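Local coordinates for protein chintase (Rhizomucor miehei, PDB 5YUQ) that probably hydrolyses chitin, as a family 18 glycoside hydrolase with a TIM-barrel fold and an active-site tunnel, at residues Asp166-Trp169 and Ala170-Val173; Gly222-Ala225 and Glu226-Val229. All blocks are in the same frame, centred on the assembly; numbering follows the deposited sequence.

Interaction 1. Residues Asp166-Trp169 and Ala170-Val173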
loop_
_atom_site.group_PDB
_atom_site.type_symbol
_atom_site.label_atom_id
_atom_site.label_comp_id
_atom_site.label_asym_id
_atom_site.label_seq_id
_atom_site.Cartn_x
_atom_site.Cartn_y
_atom_site.Cartn_z
ATOM N N ASP A 166 -5.292 5.610 -21.047
ATOM C CA ASP A 166 -6.148 4.862 -21.966
ATOM C C ASP A 166 -7.463 4.586 -21.248
ATOM O O ASP A 166 -7.459 4.098 -20.114
ATOM C CB ASP A 166 -5.419 3.551 -22.291
ATOM C CG ASP A 166 -6.133 2.684 -23.310
ATOM O OD1 ASP A 166 -7.361 2.819 -23.537
ATOM O OD2 ASP A 166 -5.436 1.829 -23.898
ATOM N N ASP A 167 -8.595 4.900 -21.869
ATOM C CA ASP A 167 -9.843 4.736 -21.126
ATOM C C ASP A 167 -10.247 3.279 -20.968
ATOM O O ASP A 167 -11.223 2.970 -20.294
ATOM C CB ASP A 167 -10.981 5.677 -21.589
ATOM C CG ASP A 167 -11.603 5.293 -22.920
ATOM O OD1 ASP A 167 -11.480 4.136 -23.380
ATOM O OD2 ASP A 167 -12.267 6.182 -23.497
ATOM N N ASN A 168 -9.465 2.380 -21.557
ATOM C CA ASN A 168 -9.661 0.965 -21.294
ATOM C C ASN A 168 -9.175 0.560 -19.909
ATOM O O ASN A 168 -9.499 -0.524 -19.434
ATOM C CB ASN A 168 -8.993 0.116 -22.369
ATOM C CG ASN A 168 -9.782 0.108 -23.660
ATOM O OD1 ASN A 168 -10.660 -0.732 -23.850
ATOM N ND2 ASN A 168 -9.488 1.057 -24.545
ATOM N N TRP A 169 -8.404 1.420 -19.255
ATOM C CA TRP A 169 -8.053 1.145 -17.864
ATOM C C TRP A 169 -9.319 1.109 -17.024
ATOM O O TRP A 169 -9.605 0.121 -16.358
ATOM C CB TRP A 169 -7.062 2.185 -17.326
ATOM C CG TRP A 169 -5.635 1.819 -17.586
ATOM C CD1 TRP A 169 -4.783 2.396 -18.486
ATOM C CD2 TRP A 169 -4.891 0.793 -16.922
ATOM N NE1 TRP A 169 -3.551 1.780 -18.429
ATOM C CE2 TRP A 169 -3.588 0.799 -17.471
ATOM C CE3 TRP A 169 -5.198 -0.132 -15.922
ATOM C CZ2 TRP A 169 -2.597 -0.089 -17.051
ATOM C CZ3 TRP A 169 -4.211 -1.007 -15.494
ATOM C CH2 TRP A 169 -2.927 -0.986 -16.065
ATOM N N ALA A 170 -10.086 2.189 -17.071
ATOM C CA ALA A 170 -11.289 2.287 -16.254
ATOM C C ALA A 170 -12.347 1.270 -16.682
ATOM O O ALA A 170 -13.107 0.777 -15.852
ATOM C CB ALA A 170 -11.855 3.706 -16.307
ATOM N N SER A 171 -12.400 0.933 -17.969
ATOM C CA SER A 171 -13.429 -0.005 -18.411
ATOM C C SER A 171 -13.087 -1.476 -18.174
ATOM O O SER A 171 -13.945 -2.347 -18.315
ATOM C CB SER A 171 -13.799 0.227 -19.879
ATOM O OG SER A 171 -12.729 -0.132 -20.735
ATOM N N THR A 172 -11.846 -1.752 -17.782
ATOM C CA THR A 172 -11.406 -3.136 -17.619
ATOM C C THR A 172 -11.181 -3.477 -16.162
ATOM O O THR A 172 -11.547 -4.558 -15.708
ATOM C CB THR A 172 -10.090 -3.397 -18.380
ATOM O OG1 THR A 172 -10.269 -3.063 -19.763
ATOM C CG2 THR A 172 -9.684 -4.864 -18.274
ATOM N N VAL A 173 -10.577 -2.545 -15.436
ATOM C CA VAL A 173 -10.178 -2.781 -14.054
ATOM C C VAL A 173 -11.251 -2.278 -13.101
ATOM O O VAL A 173 -11.751 -1.160 -13.252
ATOM C CB VAL A 173 -8.823 -2.087 -13.758
ATOM C CG1 VAL A 173 -8.460 -2.195 -12.266
ATOM C CG2 VAL A 173 -7.728 -2.687 -14.630
HETATM O O HOH W 1 -9.054 4.866 -17.873
HETATM O O HOH W 2 -12.810 1.689 -22.803
#
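The carbonyl oxygen of W169 is gripped by two successive amides, a worked case of how a very short helix closes. V173 N lies 3.0 Å from W169 O and meets it almost head-on, whereas T172 N, 3.2 Å from W169 O, stands well above the carbonyl plane, with a C=O...donor angle of 113°. One acceptor thus serves an i+4 bond and an i+3 bond as the helix runs out. The preceding carbonyl is claimed by a side chain: T172 OG1 donates to N168 O at 2.7 Å, in the carbonyl plane. The T172 hydroxyl reaches back because OG1 lies beside its own backbone N (chi1 -56°), turned toward the preceding turn. Further back, S171 N makes only a weak bond to D167 O.

At the entry, D166 OD1 takes two donors from N168. N168 N, 2.9 Å from D166 OD1, comes in from above the carboxylate plane and makes the capping bond. N168 ND2 reaches the same oxygen on its syn side, with OD1 almost exactly in the plane of the amide, which should limit the rotation of both side chains. Water extends the cap: one molecule links D166 O to A170 N, and another joins D167 OD1 and S171 OG.

Beneath this polar framework, W169 and V173 lie side by side, CG2 of V173 coming within 3.8 Å of CE3 of W169. Both are buried against helix 124-139, on L129 and F132 respectively, and the indole also meets the ring of F154. The whole is a short, weakly bonded helix with a side-chain cap at its start, taking the helix position between strands 144-149 and 175-178 in a beta-alpha-beta unit of the family 18 TIM barrel.

Interaction 2. Residues Gly222-Ala225 and Glu226-Val229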
loop_
_atom_site.group_PDB
_atom_site.type_symbol
_atom_site.label_atom_id
_atom_site.label_comp_id
_atom_site.label_asym_id
_atom_site.label_seq_id
_atom_site.Cartn_x
_atom_site.Cartn_y
_atom_site.Cartn_z
ATOM N N GLY A 222 -8.053 10.199 -15.671
ATOM C CA GLY A 222 -9.176 9.498 -16.275
ATOM C C GLY A 222 -9.888 8.442 -15.445
ATOM O O GLY A 222 -10.880 7.877 -15.886
ATOM N N ILE A 223 -9.408 8.155 -14.242
ATOM C CA ILE A 223 -10.097 7.144 -13.449
ATOM C C ILE A 223 -11.216 7.794 -12.643
ATOM O O ILE A 223 -10.962 8.713 -11.862
ATOM C CB ILE A 223 -9.143 6.405 -12.496
ATOM C CG1 ILE A 223 -7.943 5.840 -13.266
ATOM C CG2 ILE A 223 -9.898 5.303 -11.764
ATOM C CD1 ILE A 223 -8.300 4.979 -14.486
ATOM N N PRO A 224 -12.467 7.336 -12.835
ATOM C CA PRO A 224 -13.555 7.926 -12.050
ATOM C C PRO A 224 -13.351 7.688 -10.560
ATOM O O PRO A 224 -12.804 6.648 -10.168
ATOM C CB PRO A 224 -14.791 7.169 -12.540
ATOM C CG PRO A 224 -14.415 6.708 -13.932
ATOM C CD PRO A 224 -12.961 6.345 -13.805
ATOM N N ALA A 225 -13.782 8.641 -9.741
ATOM C CA ALA A 225 -13.554 8.565 -8.302
ATOM C C ALA A 225 -14.089 7.277 -7.689
ATOM O O ALA A 225 -13.486 6.726 -6.758
ATOM C CB ALA A 225 -14.171 9.781 -7.612
ATOM N N GLU A 226 -15.218 6.789 -8.201
ATOM C CA GLU A 226 -15.846 5.611 -7.616
ATOM C C GLU A 226 -15.015 4.346 -7.824
ATOM O O GLU A 226 -15.260 3.325 -7.182
ATOM C CB GLU A 226 -17.269 5.433 -8.155
ATOM C CG GLU A 226 -17.353 5.211 -9.638
ATOM C CD GLU A 226 -18.786 5.220 -10.134
ATOM O OE1 GLU A 226 -19.372 4.126 -10.269
ATOM O OE2 GLU A 226 -19.326 6.320 -10.386
ATOM N N GLN A 227 -14.025 4.413 -8.709
ATOM C CA GLN A 227 -13.133 3.275 -8.906
ATOM C C GLN A 227 -11.809 3.460 -8.183
ATOM O O GLN A 227 -10.913 2.631 -8.314
ATOM C CB GLN A 227 -12.877 3.025 -10.392
ATOM C CG GLN A 227 -14.091 2.506 -11.125
ATOM C CD GLN A 227 -13.842 2.325 -12.596
ATOM O OE1 GLN A 227 -14.260 3.154 -13.410
ATOM N NE2 GLN A 227 -13.144 1.248 -12.955
ATOM N N LEU A 228 -11.679 4.554 -7.441
ATOM C CA LEU A 228 -10.477 4.771 -6.640
ATOM C C LEU A 228 -10.740 4.353 -5.206
ATOM O O LEU A 228 -11.816 4.592 -4.658
ATOM C CB LEU A 228 -10.044 6.232 -6.680
ATOM C CG LEU A 228 -9.604 6.731 -8.052
ATOM C CD1 LEU A 228 -9.335 8.217 -7.984
ATOM C CD2 LEU A 228 -8.358 5.979 -8.542
ATOM N N VAL A 229 -9.750 3.710 -4.602
ATOM C CA VAL A 229 -9.847 3.261 -3.228
ATOM C C VAL A 229 -8.655 3.855 -2.495
ATOM O O VAL A 229 -7.516 3.714 -2.939
ATOM C CB VAL A 229 -9.838 1.721 -3.169
ATOM C CG1 VAL A 229 -9.584 1.230 -1.758
ATOM C CG2 VAL A 229 -11.161 1.162 -3.705
#
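A single turn of 3-10 helix carries the chain from the end of helix 211-220 into the barrel strand 228-240, and two i+3 backbone bonds define it. Q227 N donates to P224 O at 2.9 Å and L228 N to A225 O at 2.9 Å. G222, with positive phi, completes the Schellman motif that ends the helix just before this turn.

On the buried side, I223 and L228 cross at a slant, CG2 of I223 resting 3.6 Å from CD2 of L228, and this methyl can face the leucine because it is anti to the backbone N of I223 while CG1 takes the place beside that N. Q227 runs extended alongside the P224 ring, its OE1 3.5 Å from P224 CD in plain van der Waals contact. NE2, at the other end of the amide, donates to A170 O of the preceding barrel connection.

I223 and L228 pack together on W218 of helix 211-220 and on F176 of strand 175-178. Backbone bonds from Q227 and V229 to F176 align the incoming strand with 175-178, while L228 is bonded to G345 on the way to strand 346-350.

Overall arrangement
Interactions 1 and 2 follow one another along the chain, their centres about 11 Å apart, and both border strand 175-178: residues 166-173 lead into it, and residues 222-229 lead into its neighbour, strand 228-240. Each has a buried apolar side and a more open polar one. Both are threaded by backbone bonds, but interaction 1, farther from the chain's centre, adds side-chain polar groups and bridging waters, whereas interaction 2 adds aliphatic and proline packing. They meet directly, through the Q227 amide and through packing of P224 CD on A170 CB at 3.8 Å, so two consecutive barrel connections are joined to each other as well as to their strands.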